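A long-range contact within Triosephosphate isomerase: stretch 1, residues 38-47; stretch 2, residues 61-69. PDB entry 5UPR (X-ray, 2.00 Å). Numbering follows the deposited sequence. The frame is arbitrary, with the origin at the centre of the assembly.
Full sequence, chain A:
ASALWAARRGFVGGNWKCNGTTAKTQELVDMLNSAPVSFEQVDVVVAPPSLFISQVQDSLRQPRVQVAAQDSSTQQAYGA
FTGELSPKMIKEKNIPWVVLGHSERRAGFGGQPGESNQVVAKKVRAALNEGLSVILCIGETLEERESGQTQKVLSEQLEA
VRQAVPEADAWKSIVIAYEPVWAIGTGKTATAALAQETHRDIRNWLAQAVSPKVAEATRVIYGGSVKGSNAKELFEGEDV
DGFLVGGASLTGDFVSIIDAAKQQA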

ATOM      1  N   SER A  38     -21.911  -2.178 -24.533  1.00 58.27           N
ATOM      2  CA  SER A  38     -22.710  -1.737 -23.386  1.00 57.67           C
ATOM      3  C   SER A  38     -22.238  -2.498 -22.173  1.00 54.00           C
ATOM      4  O   SER A  38     -21.967  -3.669 -22.277  1.00 54.55           O
ATOM      5  CB  SER A  38     -24.206  -1.937 -23.595  1.00 58.76           C
ATOM      6  OG  SER A  38     -24.885  -1.452 -22.451  1.00 59.24           O
ATOM      7  N   PHE A  39     -22.102  -1.819 -21.046  1.00 51.96           N
ATOM      8  CA  PHE A  39     -21.793  -2.452 -19.776  1.00 52.97           C
ATOM      9  C   PHE A  39     -23.075  -2.585 -18.953  1.00 55.66           C
ATOM     10  O   PHE A  39     -22.999  -2.847 -17.741  1.00 54.85           O
ATOM     11  CB  PHE A  39     -20.768  -1.621 -18.952  1.00 50.28           C
ATOM     12  CG  PHE A  39     -19.430  -1.357 -19.636  1.00 49.37           C
ATOM     13  CD1 PHE A  39     -19.067  -1.877 -20.885  1.00 50.73           C
ATOM     14  CD2 PHE A  39     -18.508  -0.621 -18.972  1.00 49.07           C
ATOM     15  CE1 PHE A  39     -17.841  -1.605 -21.444  1.00 51.28           C
ATOM     16  CE2 PHE A  39     -17.275  -0.302 -19.526  1.00 48.75           C
ATOM     17  CZ  PHE A  39     -16.943  -0.782 -20.771  1.00 49.02           C
ATOM     18  N   GLU A  40     -24.257  -2.446 -19.543  1.00 60.08           N
ATOM     19  CA  GLU A  40     -25.509  -2.462 -18.745  1.00 61.87           C
ATOM     20  C   GLU A  40     -25.714  -3.743 -17.898  1.00 56.67           C
ATOM     21  O   GLU A  40     -26.167  -3.655 -16.761  1.00 54.75           O
ATOM     22  CB  GLU A  40     -26.739  -2.200 -19.620  1.00 69.16           C
ATOM     23  CG  GLU A  40     -26.900  -0.756 -20.058  1.00 76.23           C
ATOM     24  CD  GLU A  40     -27.449   0.158 -18.971  1.00 82.11           C
ATOM     25  OE1 GLU A  40     -28.476   0.807 -19.248  1.00 87.44           O
ATOM     26  OE2 GLU A  40     -26.873   0.242 -17.847  1.00 82.72           O
ATOM     27  N   GLN A  41     -25.358  -4.902 -18.435  1.00 51.41           N
ATOM     28  CA  GLN A  41     -25.614  -6.159 -17.775  1.00 52.12           C
ATOM     29  C   GLN A  41     -24.492  -6.669 -16.827  1.00 46.31           C
ATOM     30  O   GLN A  41     -24.601  -7.744 -16.269  1.00 46.19           O
ATOM     31  CB  GLN A  41     -25.836  -7.235 -18.849  1.00 57.69           C
ATOM     32  CG  GLN A  41     -26.835  -6.914 -19.935  1.00 61.22           C
ATOM     33  CD  GLN A  41     -27.333  -8.220 -20.554  1.00 68.24           C
ATOM     34  OE1 GLN A  41     -28.107  -8.932 -19.909  1.00 71.73           O
ATOM     35  NE2 GLN A  41     -26.854  -8.573 -21.773  1.00 71.74           N
ATOM     36  N   VAL A  42     -23.428  -5.881 -16.654  1.00 41.47           N
ATOM     37  CA  VAL A  42     -22.201  -6.306 -16.005  1.00 38.28           C
ATOM     38  C   VAL A  42     -21.725  -5.206 -15.047  1.00 36.03           C
ATOM     39  O   VAL A  42     -21.647  -4.029 -15.421  1.00 37.19           O
ATOM     40  CB  VAL A  42     -21.136  -6.571 -17.085  1.00 38.46           C
ATOM     41  CG1 VAL A  42     -19.820  -6.961 -16.450  1.00 38.45           C
ATOM     42  CG2 VAL A  42     -21.599  -7.665 -18.064  1.00 40.45           C
ATOM     43  N   ASP A  43     -21.425  -5.580 -13.811  1.00 33.22           N
ATOM     44  CA  ASP A  43     -20.669  -4.703 -12.900  1.00 29.85           C
ATOM     45  C   ASP A  43     -19.194  -4.795 -13.326  1.00 27.29           C
ATOM     46  O   ASP A  43     -18.606  -5.883 -13.394  1.00 28.41           O
ATOM     47  CB  ASP A  43     -20.799  -5.233 -11.471  1.00 30.39           C
ATOM     48  CG  ASP A  43     -22.210  -5.144 -10.931  1.00 31.87           C
ATOM     49  OD1 ASP A  43     -22.938  -4.230 -11.346  1.00 33.58           O
ATOM     50  OD2 ASP A  43     -22.631  -6.003 -10.134  1.00 31.82           O
ATOM     51  N   VAL A  44     -18.603  -3.672 -13.669  1.00 25.78           N
ATOM     52  CA  VAL A  44     -17.214  -3.589 -14.011  1.00 25.36           C
ATOM     53  C   VAL A  44     -16.464  -2.843 -12.883  1.00 24.70           C
ATOM     54  O   VAL A  44     -16.843  -1.755 -12.505  1.00 23.87           O
ATOM     55  CB  VAL A  44     -16.993  -2.928 -15.359  1.00 26.90           C
ATOM     56  CG1 VAL A  44     -15.512  -2.763 -15.666  1.00 25.81           C
ATOM     57  CG2 VAL A  44     -17.691  -3.737 -16.467  1.00 28.01           C
ATOM     58  N   VAL A  45     -15.363  -3.451 -12.399  1.00 22.45           N
ATOM     59  CA  VAL A  45     -14.535  -2.768 -11.385  1.00 22.55           C
ATOM     60  C   VAL A  45     -13.077  -2.759 -11.856  1.00 22.56           C
ATOM     61  O   VAL A  45     -12.591  -3.797 -12.317  1.00 23.26           O
ATOM     62  CB  VAL A  45     -14.684  -3.476 -10.019  1.00 22.48           C
ATOM     63  CG1 VAL A  45     -13.736  -2.891  -8.969  1.00 23.71           C
ATOM     64  CG2 VAL A  45     -16.126  -3.416  -9.527  1.00 23.51           C
ATOM     65  N   VAL A  46     -12.400  -1.622 -11.760  1.00 22.39           N
ATOM     66  CA  VAL A  46     -10.970  -1.532 -12.079  1.00 22.96           C
ATOM     67  C   VAL A  46     -10.165  -1.136 -10.830  1.00 22.45           C
ATOM     68  O   VAL A  46     -10.617  -0.280 -10.045  1.00 23.57           O
ATOM     69  CB  VAL A  46     -10.676  -0.626 -13.269  1.00 23.48           C
ATOM     70  CG1 VAL A  46     -11.406  -1.154 -14.503  1.00 24.43           C
ATOM     71  CG2 VAL A  46     -11.137   0.770 -13.037  1.00 24.06           C
ATOM     72  N   ALA A  47      -9.031  -1.806 -10.634  1.00 20.79           N
ATOM     73  CA  ALA A  47      -8.172  -1.595  -9.530  1.00 20.57           C
ATOM     74  C   ALA A  47      -6.766  -1.048  -9.974  1.00 20.98           C
ATOM     75  O   ALA A  47      -5.813  -1.829 -10.166  1.00 21.30           O
ATOM     76  CB  ALA A  47      -8.018  -2.880  -8.733  1.00 20.70           C
ATOM     77  N   ARG A  61     -16.267   8.356 -16.743  1.00 85.42           N
ATOM     78  CA  ARG A  61     -17.586   8.930 -17.149  1.00 89.04           C
ATOM     79  C   ARG A  61     -18.554   7.784 -17.526  1.00 90.56           C
ATOM     80  O   ARG A  61     -19.430   7.960 -18.384  1.00 94.00           O
ATOM     81  CB  ARG A  61     -17.505   9.793 -18.457  1.00 91.50           C
ATOM     82  CG  ARG A  61     -16.836  11.154 -18.357  1.00 91.62           C
ATOM     83  CD  ARG A  61     -15.909  11.353 -19.544  1.00 92.58           C
ATOM     84  NE  ARG A  61     -16.629  11.375 -20.837  1.00 96.76           N
ATOM     85  CZ  ARG A  61     -16.115  10.995 -22.021  1.00 98.66           C
ATOM     86  NH1 ARG A  61     -14.861  10.525 -22.120  1.00 97.37           N
ATOM     87  NH2 ARG A  61     -16.851  11.052 -23.133  1.00101.93           N
ATOM     88  N   GLN A  62     -18.370   6.630 -16.918  1.00 88.38           N
ATOM     89  CA  GLN A  62     -19.233   5.471 -17.062  1.00 89.98           C
ATOM     90  C   GLN A  62     -19.605   5.233 -15.606  1.00 89.59           C
ATOM     91  O   GLN A  62     -18.708   4.919 -14.841  1.00 86.15           O
ATOM     92  CB  GLN A  62     -18.413   4.329 -17.638  1.00 87.86           C
ATOM     93  CG  GLN A  62     -18.194   4.531 -19.105  1.00 89.54           C
ATOM     94  CD  GLN A  62     -18.945   3.559 -19.971  1.00 92.90           C
ATOM     95  OE1 GLN A  62     -19.848   2.860 -19.535  1.00 94.43           O
ATOM     96  NE2 GLN A  62     -18.497   3.464 -21.223  1.00 94.38           N
ATOM     97  N   PRO A  63     -20.885   5.506 -15.201  1.00 93.21           N
ATOM     98  CA  PRO A  63     -21.293   5.136 -13.822  1.00 93.68           C
ATOM     99  C   PRO A  63     -21.140   3.638 -13.551  1.00 92.57           C
ATOM    100  O   PRO A  63     -20.783   3.229 -12.430  1.00 91.21           O
ATOM    101  CB  PRO A  63     -22.762   5.550 -13.744  1.00 99.49           C
ATOM    102  CG  PRO A  63     -23.096   6.312 -15.019  1.00101.17           C
ATOM    103  CD  PRO A  63     -21.845   6.410 -15.858  1.00 96.93           C
ATOM    104  N   ARG A  64     -21.365   2.846 -14.591  1.00 93.05           N
ATOM    105  CA  ARG A  64     -21.255   1.402 -14.482  1.00 92.54           C
ATOM    106  C   ARG A  64     -19.864   0.870 -14.198  1.00 86.57           C
ATOM    107  O   ARG A  64     -19.768  -0.302 -13.844  1.00 85.92           O
ATOM    108  CB  ARG A  64     -21.781   0.697 -15.746  1.00 96.20           C
ATOM    109  CG  ARG A  64     -23.242   0.914 -16.074  1.00102.60           C
ATOM    110  CD  ARG A  64     -24.149   0.271 -15.045  1.00106.54           C
ATOM    111  NE  ARG A  64     -25.560   0.323 -15.450  1.00114.13           N
ATOM    112  CZ  ARG A  64     -26.612   0.119 -14.638  1.00119.34           C
ATOM    113  NH1 ARG A  64     -26.464  -0.152 -13.338  1.00119.10           N
ATOM    114  NH2 ARG A  64     -27.832   0.196 -15.114  1.00126.00           N
ATOM    115  N   VAL A  65     -18.813   1.676 -14.393  1.00 82.44           N
ATOM    116  CA  VAL A  65     -17.446   1.296 -13.945  1.00 77.89           C
ATOM    117  C   VAL A  65     -17.128   1.932 -12.595  1.00 76.38           C
ATOM    118  O   VAL A  65     -17.266   3.126 -12.428  1.00 77.29           O
ATOM    119  CB  VAL A  65     -16.343   1.654 -14.954  1.00 75.45           C
ATOM    120  CG1 VAL A  65     -15.001   1.126 -14.478  1.00 71.50           C
ATOM    121  CG2 VAL A  65     -16.696   1.071 -16.335  1.00 78.01           C
ATOM    122  N   GLN A  66     -16.727   1.120 -11.640  1.00 74.96           N
ATOM    123  CA  GLN A  66     -16.369   1.562 -10.313  1.00 74.74           C
ATOM    124  C   GLN A  66     -14.889   1.308 -10.095  1.00 71.39           C
ATOM    125  O   GLN A  66     -14.276   0.509 -10.779  1.00 68.35           O
ATOM    126  CB  GLN A  66     -17.219   0.814  -9.304  1.00 77.45           C
ATOM    127  CG  GLN A  66     -18.714   1.112  -9.381  1.00 82.08           C
ATOM    128  CD  GLN A  66     -19.438   0.609  -8.178  1.00 85.98           C
ATOM    129  OE1 GLN A  66     -19.586  -0.569  -8.004  1.00 86.67           O
ATOM    130  NE2 GLN A  66     -19.835   1.516  -7.299  1.00 88.89           N
ATOM    131  N   VAL A  67     -14.333   1.989  -9.097  1.00 24.20           N
ATOM    132  CA  VAL A  67     -12.887   1.877  -8.817  1.00 24.18           C
ATOM    133  C   VAL A  67     -12.659   1.068  -7.547  1.00 22.70           C
ATOM    134  O   VAL A  67     -13.513   1.026  -6.660  1.00 23.63           O
ATOM    135  CB  VAL A  67     -12.172   3.215  -8.754  1.00 26.37           C
ATOM    136  CG1 VAL A  67     -12.497   4.025  -9.990  1.00 28.72           C
ATOM    137  CG2 VAL A  67     -12.642   4.020  -7.549  1.00 28.77           C
ATOM    138  N   ALA A  68     -11.507   0.428  -7.477  1.00 22.04           N
ATOM    139  CA  ALA A  68     -11.059  -0.357  -6.326  1.00 21.44           C
ATOM    140  C   ALA A  68      -9.623  -0.058  -5.927  1.00 21.83           C
ATOM    141  O   ALA A  68      -8.807   0.234  -6.796  1.00 22.29           O
ATOM    142  CB  ALA A  68     -11.141  -1.836  -6.629  1.00 20.85           C
ATOM    143  N   ALA A  69      -9.295  -0.232  -4.649  1.00 19.85           N
ATOM    144  CA  ALA A  69      -7.906  -0.346  -4.277  1.00 19.25           C
ATOM    145  C   ALA A  69      -7.497  -1.809  -4.355  1.00 18.67           C
ATOM    146  O   ALA A  69      -8.332  -2.703  -4.201  1.00 18.56           O
ATOM    147  CB  ALA A  69      -7.694   0.211  -2.834  1.00 19.37           C
TER

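The backbone sets the terms of this contact. Residues 65-69 and the strand ending at Ala47 run side by side as parallel strands, their axes twisted by 36° and 4.5 Å apart at closest approach. Val44 pairs with Val65, Val45 with Gln66 and Val46 with Val67. As parallel pairing requires, alternate residues on each strand bond to the two neighbours of the residue they face, Gln66 to Val44 and Val46, Val46 to Gln66 and Ala68: Gln66 N donates to Val44 O at 3.0 Å, Val46 N to Gln66 O at 3.0 Å, and Ala68 N to Val46 O at 2.8 Å, the last more bent. The same carbonyls also receive CA-H...O contacts, such as Val45 CA to Gln66 O at 3.3 Å, so each acceptor is used twice.

Side chains then sort by sheet face. Val44, Val65, Val46 and Val67 share one face, where Val65 is the hub: its CG2 lies 4.1 Å from Val44 CG1 and its CG1 4.1 Å from Val46 CG2. Val45 and Gln66 occupy the opposite face, and Val45 CG1 also reaches Ala68 CB at 3.7 Å. Small residues finish the strands, with Ala47 CB 3.9 Å from Ala68 CB.

Two type I turns, Phe39 to Val42 and Gln62 to Val65, lead into the paired segments. Phe39, buried and pointing toward the other stretch, presents its ring edge to Val65, CE2 to CG2 at 3.5 Å, extending the apolar packing beyond the paired backbone.

Charge is kept to the exposed margin. Glu40 starts away from its partner, but its m, m rotamer brings the carboxylate back to Arg64. There Glu40 OE2 accepts from Arg64 NE at 2.7 Å and from Arg64 NH2 at 2.9 Å, a salt bridge in which one oxygen serves two donors. Arg64 is poorly ordered, so this clasp is less sharply defined than the backbone ladder.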